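Local coordinates for protein carbonic anhydrase (Geobacillus kaustophilus, PDB 3VNP) that catalyses the reversible hydration of carbon dioxide to hydrogencarbonate as a homotrimeric gamma-class carbonic anhydrase, using magnesium or zinc bound by histidines, at residues F39-R44 against D60-H65; H82-H87 against A95-G100; A14-I19 against I31-S36; N54-Q59 against L72-G77; G45-T50 against Q66-P71. All coordinates share one frame; numbering follows the deposited sequence.

Contact 1 of 5, residues F39-R44 against D60-H65. With MG (magnesium ion), chain E.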
# COMPACT_ATOMS: atom_id res chain seq x y z
N PHE A 39 -0.23 -9.83 -7.23
CA PHE A 39 -1.34 -9.69 -6.30
C PHE A 39 -1.75 -8.29 -5.84
O PHE A 39 -0.91 -7.48 -5.44
CB PHE A 39 -1.09 -10.60 -5.09
CG PHE A 39 -0.97 -12.05 -5.45
CD1 PHE A 39 -2.08 -12.79 -5.82
CD2 PHE A 39 0.29 -12.66 -5.52
CE1 PHE A 39 -1.96 -14.10 -6.27
CE2 PHE A 39 0.42 -13.96 -5.97
CZ PHE A 39 -0.70 -14.69 -6.35
N ASN A 40 -3.05 -8.03 -5.91
CA ASN A 40 -3.66 -6.77 -5.47
C ASN A 40 -3.28 -5.51 -6.21
O ASN A 40 -3.70 -4.42 -5.83
CB ASN A 40 -3.39 -6.56 -3.99
CG ASN A 40 -3.97 -7.67 -3.14
OD1 ASN A 40 -5.18 -7.77 -2.97
ND2 ASN A 40 -3.10 -8.52 -2.62
N THR A 41 -2.48 -5.63 -7.27
CA THR A 41 -2.10 -4.44 -8.02
C THR A 41 -3.31 -3.86 -8.74
O THR A 41 -4.19 -4.59 -9.20
CB THR A 41 -1.00 -4.78 -9.05
OG1 THR A 41 0.24 -4.94 -8.36
CG2 THR A 41 -0.87 -3.68 -10.09
N VAL A 42 -3.36 -2.53 -8.83
CA VAL A 42 -4.45 -1.84 -9.50
C VAL A 42 -3.92 -1.00 -10.66
O VAL A 42 -3.05 -0.15 -10.48
CB VAL A 42 -5.22 -0.91 -8.53
CG1 VAL A 42 -6.27 -0.11 -9.28
CG2 VAL A 42 -5.87 -1.73 -7.44
N ILE A 43 -4.46 -1.23 -11.85
CA ILE A 43 -4.06 -0.49 -13.05
C ILE A 43 -5.29 0.14 -13.70
O ILE A 43 -5.94 -0.49 -14.54
CB ILE A 43 -3.38 -1.42 -14.07
CG1 ILE A 43 -2.20 -2.16 -13.42
CG2 ILE A 43 -2.88 -0.61 -15.26
CD1 ILE A 43 -1.52 -3.16 -14.33
N ARG A 44 -5.62 1.37 -13.32
CA ARG A 44 -6.78 2.05 -13.89
C ARG A 44 -6.40 2.95 -15.07
O ARG A 44 -5.75 3.98 -14.89
CB ARG A 44 -7.50 2.89 -12.81
CG ARG A 44 -8.41 2.08 -11.89
CD ARG A 44 -9.50 2.94 -11.26
NE ARG A 44 -8.96 3.88 -10.28
CZ ARG A 44 -9.13 5.20 -10.34
NH1 ARG A 44 -9.84 5.74 -11.32
NH2 ARG A 44 -8.60 5.98 -9.41
N ASP A 60 3.43 -6.88 -6.17
CA ASP A 60 2.31 -6.80 -5.23
C ASP A 60 1.88 -5.44 -4.70
O ASP A 60 2.71 -4.63 -4.29
CB ASP A 60 2.59 -7.72 -4.06
CG ASP A 60 3.18 -9.05 -4.51
OD1 ASP A 60 2.42 -9.98 -4.86
OD2 ASP A 60 4.42 -9.15 -4.52
N ASN A 61 0.57 -5.21 -4.70
CA ASN A 61 -0.02 -3.98 -4.19
C ASN A 61 0.40 -2.67 -4.82
O ASN A 61 0.46 -1.65 -4.13
CB ASN A 61 0.24 -3.89 -2.69
CG ASN A 61 -0.59 -4.86 -1.90
OD1 ASN A 61 -1.82 -4.71 -1.81
ND2 ASN A 61 0.05 -5.87 -1.33
N SER A 62 0.71 -2.67 -6.11
CA SER A 62 1.10 -1.41 -6.74
C SER A 62 -0.11 -0.69 -7.31
O SER A 62 -1.18 -1.27 -7.52
CB SER A 62 2.12 -1.66 -7.84
OG SER A 62 3.30 -2.21 -7.29
N ILE A 63 0.05 0.61 -7.55
CA ILE A 63 -1.02 1.40 -8.11
C ILE A 63 -0.50 2.13 -9.35
O ILE A 63 0.46 2.90 -9.28
CB ILE A 63 -1.54 2.46 -7.12
CG1 ILE A 63 -1.77 1.84 -5.74
CG2 ILE A 63 -2.83 3.07 -7.65
CD1 ILE A 63 -2.75 0.67 -5.75
N LEU A 64 -1.14 1.87 -10.49
CA LEU A 64 -0.77 2.52 -11.73
C LEU A 64 -1.94 3.38 -12.20
O LEU A 64 -3.05 2.88 -12.38
CB LEU A 64 -0.40 1.48 -12.80
CG LEU A 64 1.08 1.04 -12.75
CD1 LEU A 64 1.40 0.46 -11.37
CD2 LEU A 64 1.35 0.01 -13.84
N HIS A 65 -1.69 4.67 -12.37
CA HIS A 65 -2.73 5.59 -12.83
C HIS A 65 -2.10 6.73 -13.64
O HIS A 65 -0.89 6.76 -13.87
CB HIS A 65 -3.51 6.17 -11.64
CG HIS A 65 -4.86 6.69 -12.00
ND1 HIS A 65 -5.45 7.75 -11.34
CD2 HIS A 65 -5.74 6.31 -12.95
CE1 HIS A 65 -6.64 7.99 -11.87
NE2 HIS A 65 -6.84 7.14 -12.85
MG MG E . -4.66 9.34 -9.83
O HOH W 1 -6.50 10.89 -9.41
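Thr-41 OG1 is gripped twice: it accepts a hydrogen bond from Ser-62 N at 3.2 Å and also bonds to Trp-38 O. Its chi1 of -75° sets OG1 beside the backbone N, anti to the carbonyl carbon, within reach of both. An alanine here would remove OG1 and probably leave the Ser-62 amide without its mate. From Val-42 and Ile-63 on, the chains run as neighbouring parallel strands of a left-handed beta-helix, Leu-64 N donating to Val-42 O at 2.8 Å. Ile-43 and Leu-64 lie side by side, Ile-43 CG2 reaching Leu-64 CB at 4.1 Å. Before the strands, Phe-39 and Asp-60 are nearly coplanar, with Asp-60 OD1 at the ring edge 3.5 Å from Phe-39 CD2; Asp-60 OD2 forms a salt bridge with Arg-44 of the third subunit. At the other end of the strands Arg-44 holds NH2 over one face of the His-65 ring, 3.7 Å from CE1. Salt bridges to Asp-46 and to Asp-60 of the second subunit hold this guanidinium. His-65 ND1 binds magnesium at 2.3 Å, while Asp-46 OD2 takes the hydrogen bond of NE2; engaged at both nitrogens, the imidazole has its rotation fixed and ND1 directed at the metal.

Contact 2 of 5, residues H82-H87 against A95-G100. With MG (magnesium ion), chain G; MG (magnesium ion), chain E.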
# COMPACT_ATOMS: atom_id res chain seq x y z
N HIS A 82 7.48 -4.05 -4.89
CA HIS A 82 6.26 -4.13 -4.12
C HIS A 82 5.67 -2.78 -3.76
O HIS A 82 6.39 -1.83 -3.48
CB HIS A 82 6.50 -4.89 -2.81
CG HIS A 82 7.06 -6.26 -3.00
ND1 HIS A 82 6.32 -7.30 -3.54
CD2 HIS A 82 8.27 -6.79 -2.69
CE1 HIS A 82 7.05 -8.40 -3.55
NE2 HIS A 82 8.23 -8.11 -3.03
N GLN A 83 4.35 -2.72 -3.75
CA GLN A 83 3.63 -1.52 -3.34
C GLN A 83 4.23 -0.22 -3.87
O GLN A 83 4.63 0.65 -3.10
CB GLN A 83 3.58 -1.50 -1.82
CG GLN A 83 2.91 -0.29 -1.20
CD GLN A 83 3.08 -0.24 0.31
OE1 GLN A 83 3.33 0.82 0.88
NE2 GLN A 83 2.95 -1.40 0.96
N VAL A 84 4.29 -0.09 -5.19
CA VAL A 84 4.80 1.13 -5.79
C VAL A 84 3.66 1.90 -6.43
O VAL A 84 2.68 1.32 -6.92
CB VAL A 84 5.87 0.83 -6.86
CG1 VAL A 84 6.07 2.06 -7.77
CG2 VAL A 84 7.18 0.47 -6.20
N ILE A 85 3.78 3.22 -6.42
CA ILE A 85 2.79 4.08 -7.05
C ILE A 85 3.46 4.67 -8.30
O ILE A 85 4.54 5.26 -8.22
CB ILE A 85 2.36 5.24 -6.13
CG1 ILE A 85 1.61 4.70 -4.92
CG2 ILE A 85 1.49 6.22 -6.91
CD1 ILE A 85 1.16 5.78 -3.93
N LEU A 86 2.84 4.49 -9.45
CA LEU A 86 3.37 5.03 -10.69
C LEU A 86 2.27 5.90 -11.24
O LEU A 86 1.19 5.42 -11.58
CB LEU A 86 3.70 3.91 -11.68
CG LEU A 86 4.79 2.93 -11.26
CD1 LEU A 86 4.97 1.87 -12.33
CD2 LEU A 86 6.09 3.69 -11.03
N HIS A 87 2.53 7.20 -11.32
CA HIS A 87 1.53 8.13 -11.81
C HIS A 87 2.02 8.89 -13.03
O HIS A 87 2.86 9.78 -12.92
CB HIS A 87 1.16 9.09 -10.69
CG HIS A 87 -0.27 9.55 -10.73
ND1 HIS A 87 -0.69 10.62 -11.50
CD2 HIS A 87 -1.37 9.06 -10.12
CE1 HIS A 87 -1.99 10.77 -11.36
NE2 HIS A 87 -2.43 9.83 -10.53
N ALA A 95 14.93 -0.51 -16.34
CA ALA A 95 15.08 0.25 -15.10
C ALA A 95 14.46 -0.56 -13.97
O ALA A 95 13.66 -1.46 -14.21
CB ALA A 95 14.40 1.61 -15.23
N LEU A 96 14.85 -0.26 -12.74
CA LEU A 96 14.29 -0.97 -11.60
C LEU A 96 13.75 0.03 -10.57
O LEU A 96 14.46 0.94 -10.15
CB LEU A 96 15.35 -1.88 -10.96
CG LEU A 96 14.85 -2.75 -9.80
CD1 LEU A 96 15.77 -3.94 -9.59
CD2 LEU A 96 14.77 -1.90 -8.54
N ILE A 97 12.49 -0.15 -10.18
CA ILE A 97 11.87 0.74 -9.20
C ILE A 97 11.77 0.05 -7.84
O ILE A 97 11.01 -0.90 -7.67
CB ILE A 97 10.46 1.17 -9.66
CG1 ILE A 97 10.51 1.64 -11.12
CG2 ILE A 97 9.92 2.27 -8.75
CD1 ILE A 97 11.40 2.86 -11.39
N GLY A 98 12.54 0.54 -6.87
CA GLY A 98 12.53 -0.06 -5.54
C GLY A 98 11.17 -0.04 -4.86
O GLY A 98 10.41 0.92 -4.97
N MET A 99 10.86 -1.12 -4.15
CA MET A 99 9.60 -1.26 -3.43
C MET A 99 9.29 -0.02 -2.58
O MET A 99 10.20 0.60 -2.03
CB MET A 99 9.65 -2.50 -2.54
CG MET A 99 10.69 -2.41 -1.43
SD MET A 99 10.96 -3.97 -0.55
CE MET A 99 12.27 -4.68 -1.56
N GLY A 100 8.01 0.33 -2.48
CA GLY A 100 7.61 1.47 -1.68
C GLY A 100 7.89 2.85 -2.24
O GLY A 100 7.69 3.85 -1.55
MG MG G . 10.67 -8.72 -3.16
MG MG E . -4.66 9.34 -9.83
O HOH W 1 -6.50 10.89 -9.41
O HOH W 2 11.80 -9.23 -5.32
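The His-82 imidazole has Met-99 SD at its edge, near the ring plane and 4.4 Å from CD2, while the ring of His-65 of the third subunit meets it at a steep angle. Here two consecutive coils of a left-handed parallel beta-helix stack at one corner, residues 82-84 on one coil and 98-100 on the next. His-82 NE2 binds a magnesium ion at 2.5 Å, and the same ion takes His-65 and His-87 of the third subunit, so the site lies between two chains. His-82 ND1 makes a weak hydrogen bond to Asp-60 OD2. At the other end of the segment, His-87 NE2 binds a different magnesium ion at 2.4 Å, and its ND1 is held by Asp-105. Closer to the corner, His-82 CB rests 4.0 Å from Met-99 CB. Val-84 bridges the two coils with its two methyls: CG1, anti to the backbone N at chi1 162°, meets Ile-97 CG2 at 4.0 Å, the two side chains crossing at about a right angle. Its other methyl, CG2, sits 3.5 Å from Gly-98 O. Gly-100 turns the corner at a positive phi, which favours glycine, and its N donates to His-82 O at 2.9 Å.

Contact 3 of 5, residues A14-I19 against I31-S36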
# COMPACT_ATOMS: atom_id res chain seq x y z
N ALA A 14 -1.52 -9.58 -23.41
CA ALA A 14 -0.88 -10.63 -24.18
C ALA A 14 -1.29 -11.98 -23.60
O ALA A 14 -1.68 -12.06 -22.44
CB ALA A 14 0.63 -10.48 -24.12
N ALA A 15 -1.20 -13.04 -24.39
CA ALA A 15 -1.60 -14.37 -23.91
C ALA A 15 -0.66 -14.99 -22.88
O ALA A 15 -1.12 -15.71 -21.98
CB ALA A 15 -1.77 -15.32 -25.10
N SER A 16 0.63 -14.72 -22.99
CA SER A 16 1.61 -15.27 -22.05
C SER A 16 1.71 -14.46 -20.77
O SER A 16 2.50 -14.79 -19.88
CB SER A 16 2.99 -15.34 -22.70
OG SER A 16 3.53 -14.05 -22.88
N ALA A 17 0.92 -13.40 -20.66
CA ALA A 17 0.95 -12.55 -19.47
C ALA A 17 0.28 -13.20 -18.26
O ALA A 17 -0.71 -13.93 -18.39
CB ALA A 17 0.30 -11.21 -19.76
N PHE A 18 0.84 -12.94 -17.08
CA PHE A 18 0.31 -13.45 -15.82
C PHE A 18 -0.38 -12.33 -15.04
O PHE A 18 0.26 -11.35 -14.63
CB PHE A 18 1.43 -14.06 -14.97
CG PHE A 18 1.02 -14.35 -13.54
CD1 PHE A 18 -0.09 -15.12 -13.26
CD2 PHE A 18 1.77 -13.85 -12.48
CE1 PHE A 18 -0.46 -15.41 -11.94
CE2 PHE A 18 1.41 -14.13 -11.16
CZ PHE A 18 0.29 -14.91 -10.89
N ILE A 19 -1.69 -12.47 -14.84
CA ILE A 19 -2.46 -11.50 -14.08
C ILE A 19 -2.91 -12.20 -12.79
O ILE A 19 -3.85 -13.00 -12.80
CB ILE A 19 -3.70 -11.00 -14.87
CG1 ILE A 19 -3.31 -9.90 -15.86
CG2 ILE A 19 -4.72 -10.40 -13.91
CD1 ILE A 19 -2.05 -10.14 -16.66
N ILE A 31 -0.78 -4.58 -22.13
CA ILE A 31 0.24 -5.35 -21.43
C ILE A 31 0.94 -6.35 -22.35
O ILE A 31 0.29 -7.15 -23.03
CB ILE A 31 -0.38 -6.07 -20.21
CG1 ILE A 31 -0.83 -5.03 -19.17
CG2 ILE A 31 0.64 -7.02 -19.59
CD1 ILE A 31 -1.76 -5.57 -18.11
N GLY A 32 2.27 -6.29 -22.35
CA GLY A 32 3.08 -7.15 -23.19
C GLY A 32 3.24 -8.60 -22.80
O GLY A 32 2.71 -9.07 -21.79
N GLU A 33 4.00 -9.32 -23.62
CA GLU A 33 4.26 -10.75 -23.45
C GLU A 33 5.19 -11.03 -22.27
O GLU A 33 6.13 -10.28 -21.99
CB GLU A 33 4.88 -11.30 -24.75
CG GLU A 33 4.40 -12.69 -25.20
CD GLU A 33 3.00 -12.69 -25.82
OE1 GLU A 33 2.74 -11.87 -26.73
OE2 GLU A 33 2.17 -13.52 -25.40
N GLU A 34 4.91 -12.13 -21.57
CA GLU A 34 5.72 -12.55 -20.43
C GLU A 34 5.77 -11.60 -19.23
O GLU A 34 6.53 -11.85 -18.29
CB GLU A 34 7.15 -12.87 -20.89
CG GLU A 34 7.25 -14.15 -21.73
CD GLU A 34 8.66 -14.42 -22.22
OE1 GLU A 34 9.19 -13.61 -23.00
OE2 GLU A 34 9.25 -15.45 -21.82
N THR A 35 4.99 -10.53 -19.23
CA THR A 35 5.04 -9.64 -18.08
C THR A 35 4.09 -10.17 -17.00
O THR A 35 3.09 -10.83 -17.31
CB THR A 35 4.66 -8.18 -18.44
OG1 THR A 35 3.24 -8.03 -18.50
CG2 THR A 35 5.27 -7.80 -19.76
N SER A 36 4.41 -9.91 -15.75
CA SER A 36 3.60 -10.38 -14.64
C SER A 36 3.11 -9.24 -13.76
O SER A 36 3.90 -8.41 -13.33
CB SER A 36 4.40 -11.38 -13.81
OG SER A 36 5.72 -10.92 -13.62
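Two neighbouring coils of the left-handed parallel beta-helix, near its N-terminal end, meet at a corner here: residues 14-17 of one bend round against the type II turn Gly-32 to Thr-35 of the next. The side chain of Glu-33, bent at CB-CG, curls over residues 14-16. Its OE2 accepts Ser-16 N at 3.1 Å, met on the anti side and 26° out of the carboxylate plane. The Ser-16 hydroxyl also lies close to that oxygen and to Glu-34 N, but its modelled place is doubtful. Ala-14 sits under the same carboxylate, with CB 3.6 Å from Glu-33 OE1, and its amide donates to Ile-31 O. The carbonyl of Gly-32 is approached by the Ala-14 methyl, CB to O 3.4 Å, and inside the corner Ala-17 CB packs on Ile-31 CG2 at 4.2 Å. Past the turn the chains settle into parallel pairing, Phe-18 bridging with Ser-36, and Phe-18 N bonds to Thr-35 O at 3.1 Å. Phe-18 carries CG anti to the backbone N, chi1 167°, which brings the ring edge to Ser-36: CB lies near the ring plane, 3.8 Å from CD2. Trp-38 meets this ring edge-to-face, and Tyr-166, Lys-167 and Gln-170 of helix 146-170 also touch it. Parallel stacking of short strands joined by tight corners is typical of the hexapeptide-repeat left-handed beta-helix.

Contact 4 of 5, residues N54-Q59 against L72-G77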
# COMPACT_ATOMS: atom_id res chain seq x y z
N ASN A 54 7.12 -5.77 -22.59
CA ASN A 54 7.24 -7.22 -22.46
C ASN A 54 8.23 -7.57 -21.35
O ASN A 54 9.11 -6.78 -21.03
CB ASN A 54 7.72 -7.82 -23.79
CG ASN A 54 6.85 -7.42 -24.97
OD1 ASN A 54 5.71 -7.88 -25.11
ND2 ASN A 54 7.36 -6.54 -25.82
N ARG A 55 8.07 -8.75 -20.77
CA ARG A 55 8.94 -9.24 -19.71
C ARG A 55 9.06 -8.29 -18.52
O ARG A 55 10.08 -8.26 -17.83
CB ARG A 55 10.33 -9.50 -20.26
CG ARG A 55 10.34 -10.25 -21.56
CD ARG A 55 11.74 -10.69 -21.90
NE ARG A 55 12.09 -11.94 -21.22
CZ ARG A 55 13.21 -12.13 -20.54
NH1 ARG A 55 14.10 -11.14 -20.45
NH2 ARG A 55 13.46 -13.30 -19.97
N VAL A 56 8.01 -7.51 -18.28
CA VAL A 56 7.98 -6.57 -17.17
C VAL A 56 7.31 -7.20 -15.95
O VAL A 56 6.43 -8.05 -16.10
CB VAL A 56 7.18 -5.31 -17.54
CG1 VAL A 56 7.01 -4.42 -16.32
CG2 VAL A 56 7.86 -4.56 -18.68
N ASN A 57 7.72 -6.80 -14.75
CA ASN A 57 7.07 -7.31 -13.55
C ASN A 57 6.65 -6.14 -12.67
O ASN A 57 7.47 -5.29 -12.33
CB ASN A 57 7.95 -8.29 -12.75
CG ASN A 57 9.15 -7.63 -12.11
OD1 ASN A 57 10.25 -7.64 -12.67
ND2 ASN A 57 8.95 -7.05 -10.93
N ILE A 58 5.37 -6.10 -12.35
CA ILE A 58 4.80 -5.07 -11.50
C ILE A 58 4.36 -5.80 -10.23
O ILE A 58 3.30 -6.43 -10.20
CB ILE A 58 3.62 -4.39 -12.20
CG1 ILE A 58 4.15 -3.62 -13.42
CG2 ILE A 58 2.89 -3.44 -11.25
CD1 ILE A 58 3.07 -2.97 -14.25
N GLN A 59 5.20 -5.72 -9.21
CA GLN A 59 4.95 -6.42 -7.96
C GLN A 59 3.75 -6.00 -7.11
O GLN A 59 3.13 -4.96 -7.33
CB GLN A 59 6.24 -6.43 -7.12
CG GLN A 59 7.29 -7.37 -7.71
CD GLN A 59 8.66 -7.21 -7.09
OE1 GLN A 59 8.80 -7.22 -5.87
NE2 GLN A 59 9.68 -7.07 -7.93
N LEU A 72 1.16 6.72 -19.27
CA LEU A 72 1.99 5.95 -18.35
C LEU A 72 2.70 4.90 -19.21
O LEU A 72 2.07 3.96 -19.69
CB LEU A 72 1.11 5.28 -17.29
CG LEU A 72 1.80 4.34 -16.29
CD1 LEU A 72 2.86 5.10 -15.51
CD2 LEU A 72 0.77 3.74 -15.34
N ILE A 73 4.00 5.07 -19.42
CA ILE A 73 4.77 4.13 -20.23
C ILE A 73 5.78 3.35 -19.41
O ILE A 73 6.62 3.92 -18.72
CB ILE A 73 5.54 4.86 -21.38
CG1 ILE A 73 4.58 5.37 -22.45
CG2 ILE A 73 6.54 3.91 -22.03
CD1 ILE A 73 3.82 6.58 -22.05
N ILE A 74 5.72 2.02 -19.52
CA ILE A 74 6.65 1.15 -18.81
C ILE A 74 7.26 0.22 -19.86
O ILE A 74 6.64 -0.78 -20.23
CB ILE A 74 5.93 0.30 -17.75
CG1 ILE A 74 5.20 1.21 -16.76
CG2 ILE A 74 6.93 -0.60 -17.03
CD1 ILE A 74 4.43 0.46 -15.69
N GLU A 75 8.47 0.53 -20.32
CA GLU A 75 9.12 -0.27 -21.35
C GLU A 75 9.53 -1.69 -20.93
O GLU A 75 9.40 -2.07 -19.77
CB GLU A 75 10.34 0.48 -21.91
CG GLU A 75 9.99 1.86 -22.44
CD GLU A 75 11.14 2.51 -23.18
OE1 GLU A 75 12.31 2.28 -22.80
OE2 GLU A 75 10.88 3.27 -24.14
N ASP A 76 10.03 -2.45 -21.90
CA ASP A 76 10.43 -3.83 -21.66
C ASP A 76 11.45 -4.05 -20.55
O ASP A 76 12.28 -3.19 -20.26
CB ASP A 76 10.98 -4.43 -22.96
CG ASP A 76 9.89 -4.73 -23.97
OD1 ASP A 76 9.00 -3.87 -24.19
OD2 ASP A 76 9.93 -5.83 -24.55
N GLY A 77 11.35 -5.22 -19.92
CA GLY A 77 12.26 -5.60 -18.85
C GLY A 77 12.25 -4.83 -17.54
O GLY A 77 13.09 -5.09 -16.67
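Hydrogen bonds tie Asn-54 to residues 76 and 77 at three points. The carboxylate of Asp-76 takes two of them: Asn-54 N reaches OD1 at 3.1 Å from well above the carboxylate plane, and Asn-54 ND2 reaches OD2 at 3.0 Å on the syn side, almost in the amide's own plane. The two side chains lie side by side and point the same way, yet amide and carboxylate planes stand 72° apart. Asn-54 OD1 is engaged by Glu-33 N, so the amide also links to the preceding coil. An alanine in place of Asp-76 would probably leave both Asn-54 N and ND2 without their acceptors and set the amide group freer to turn. The third bond runs from Gly-77 N to Asn-54 O at 2.9 Å. This is a corner between stacked coils of the left-handed beta-helix: the chain leaving strand 72-74 turns against residues 54-56, the corresponding corner of the coil before. Among the apolar contacts, Val-56 CG1 touches Ile-74 CG2 at 3.9 Å, the side chains crossing at about a right angle, and Ile-58 and Ile-74 meet through their CD1 atoms at 4.0 Å. Leu-64 packs against both isoleucines. Val-56 CG2 presses close to Glu-75 O, at 3.1 Å. A CA-H...O contact joins Gly-77 CA to Arg-55 O at 3.6 Å.

Contact 5 of 5, residues G45-T50 against Q66-P71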
# COMPACT_ATOMS: atom_id res chain seq x y z
N GLY A 45 -6.81 2.57 -16.27
CA GLY A 45 -6.51 3.37 -17.44
C GLY A 45 -7.70 4.20 -17.85
O GLY A 45 -8.25 4.05 -18.94
N ASP A 46 -8.11 5.10 -16.97
CA ASP A 46 -9.28 5.90 -17.28
C ASP A 46 -9.01 7.40 -17.39
O ASP A 46 -9.94 8.18 -17.50
CB ASP A 46 -10.37 5.60 -16.25
CG ASP A 46 -9.89 5.78 -14.83
OD1 ASP A 46 -10.49 5.18 -13.91
OD2 ASP A 46 -8.91 6.54 -14.62
N VAL A 47 -7.73 7.78 -17.36
CA VAL A 47 -7.36 9.19 -17.51
C VAL A 47 -6.51 9.40 -18.77
O VAL A 47 -6.75 10.32 -19.54
CB VAL A 47 -6.59 9.72 -16.28
CG1 VAL A 47 -6.23 11.19 -16.47
CG2 VAL A 47 -7.43 9.56 -15.03
N ALA A 48 -5.51 8.54 -18.97
CA ALA A 48 -4.65 8.62 -20.14
C ALA A 48 -4.13 7.24 -20.49
O ALA A 48 -4.25 6.30 -19.71
CB ALA A 48 -3.48 9.58 -19.89
N PRO A 49 -3.54 7.08 -21.68
CA PRO A 49 -2.99 5.81 -22.15
C PRO A 49 -1.97 5.18 -21.21
O PRO A 49 -1.13 5.87 -20.63
CB PRO A 49 -2.37 6.17 -23.49
CG PRO A 49 -3.27 7.27 -23.97
CD PRO A 49 -3.43 8.11 -22.74
N THR A 50 -2.03 3.86 -21.06
CA THR A 50 -1.07 3.15 -20.23
C THR A 50 -0.50 2.02 -21.08
O THR A 50 -1.25 1.18 -21.57
CB THR A 50 -1.72 2.52 -18.97
OG1 THR A 50 -2.36 3.53 -18.20
CG2 THR A 50 -0.66 1.83 -18.12
N GLN A 66 -2.93 7.67 -14.08
CA GLN A 66 -2.42 8.78 -14.87
C GLN A 66 -3.12 10.10 -14.58
O GLN A 66 -4.22 10.13 -14.01
CB GLN A 66 -2.58 8.49 -16.38
CG GLN A 66 -2.48 7.03 -16.81
CD GLN A 66 -3.73 6.24 -16.45
OE1 GLN A 66 -4.84 6.73 -16.61
NE2 GLN A 66 -3.55 5.01 -15.98
N SER A 67 -2.44 11.18 -14.95
CA SER A 67 -2.98 12.53 -14.84
C SER A 67 -3.32 12.85 -16.31
O SER A 67 -2.75 12.24 -17.24
CB SER A 67 -1.93 13.50 -14.27
OG SER A 67 -0.74 13.50 -15.03
N PRO A 68 -4.24 13.80 -16.56
CA PRO A 68 -4.61 14.15 -17.93
C PRO A 68 -3.46 14.40 -18.91
O PRO A 68 -2.47 15.03 -18.56
CB PRO A 68 -5.50 15.38 -17.75
CG PRO A 68 -6.11 15.16 -16.42
CD PRO A 68 -4.93 14.67 -15.60
N ASN A 69 -3.61 13.88 -20.12
CA ASN A 69 -2.63 14.06 -21.20
C ASN A 69 -1.24 13.51 -20.95
O ASN A 69 -0.34 13.77 -21.74
CB ASN A 69 -2.53 15.54 -21.55
CG ASN A 69 -3.89 16.18 -21.76
OD1 ASN A 69 -4.20 17.23 -21.19
ND2 ASN A 69 -4.72 15.53 -22.58
N ASN A 70 -1.06 12.76 -19.87
CA ASN A 70 0.25 12.21 -19.57
C ASN A 70 0.20 10.69 -19.52
O ASN A 70 -0.12 10.08 -18.50
CB ASN A 70 0.75 12.76 -18.24
CG ASN A 70 0.95 14.26 -18.27
OD1 ASN A 70 0.63 14.95 -17.31
ND2 ASN A 70 1.48 14.77 -19.38
N PRO A 71 0.55 10.04 -20.64
CA PRO A 71 0.52 8.58 -20.66
C PRO A 71 1.48 7.95 -19.67
O PRO A 71 2.48 8.56 -19.28
CB PRO A 71 0.89 8.26 -22.11
CG PRO A 71 1.88 9.33 -22.42
CD PRO A 71 1.20 10.57 -21.85
O HOH W 3 -5.72 12.26 -21.07
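Gln-66, Val-47 and Ala-48 carry most of this contact, where two corners of successive coils of the left-handed beta-helix stack beside the metal-binding end of strand 63-65. Gln-66 buries the most surface. Its chain is bent at chi2 (75°), which brings the amide back against residues 47 and 48. Its OE1 accepts two backbone amides, Val-47 N at 3.2 Å and Ala-48 N at 3.0 Å, the first nearly straight on to the C=O and the second tilted 30° from its plane. NE2 bonds to Arg-44 O, so both ends of the amide are used and its rotation is fixed. The Val-47 and Gln-66 side chains pass alongside each other, pointing opposite ways, and Val-47 CG1 lies against the Pro-68 ring, 3.8 Å from CD. Lys-162 of the second subunit packs on this valine. Ala-48 points its methyl toward the other corner, CB standing 3.8 Å from Gln-66 CB. Further along, Pro-49 and Pro-71 meet through their CB atoms at 4.1 Å. The type II turn from Ser-67 to Asn-70 is joined to the first corner by a water that donates to Val-47 O at 2.7 Å and accepts from Asn-69 N at 2.8 Å.

How the contacts relate
Contacts 1, 2 and 5 converge on magnesium. Contact 1 supplies His-65 and contact 2 His-87 to one ion, while His-82 of contact 2 reaches a second ion, which His-65 and His-87 of the third subunit also bind. Contacts 1 and 2 adjoin where Asp-60 O lies 2.6 Å from Gln-83 N. Contact 5 gives the second shell through Asp-46, and its Val-47 CG2 is 3.3 Å from His-65 NE2. Contacts 3 and 4 lie farther off, the side chains of Ser-36 and Ile-58 each about 12 Å from a magnesium ion; Glu-33 O meets Arg-55 N at 2.8 Å. Contact 4 touches contact 2 through Ile-74 CD1, 3.7 Å from Leu-86 CD1, and contact 5 through Leu-72 N, 2.8 Å from Pro-49 O.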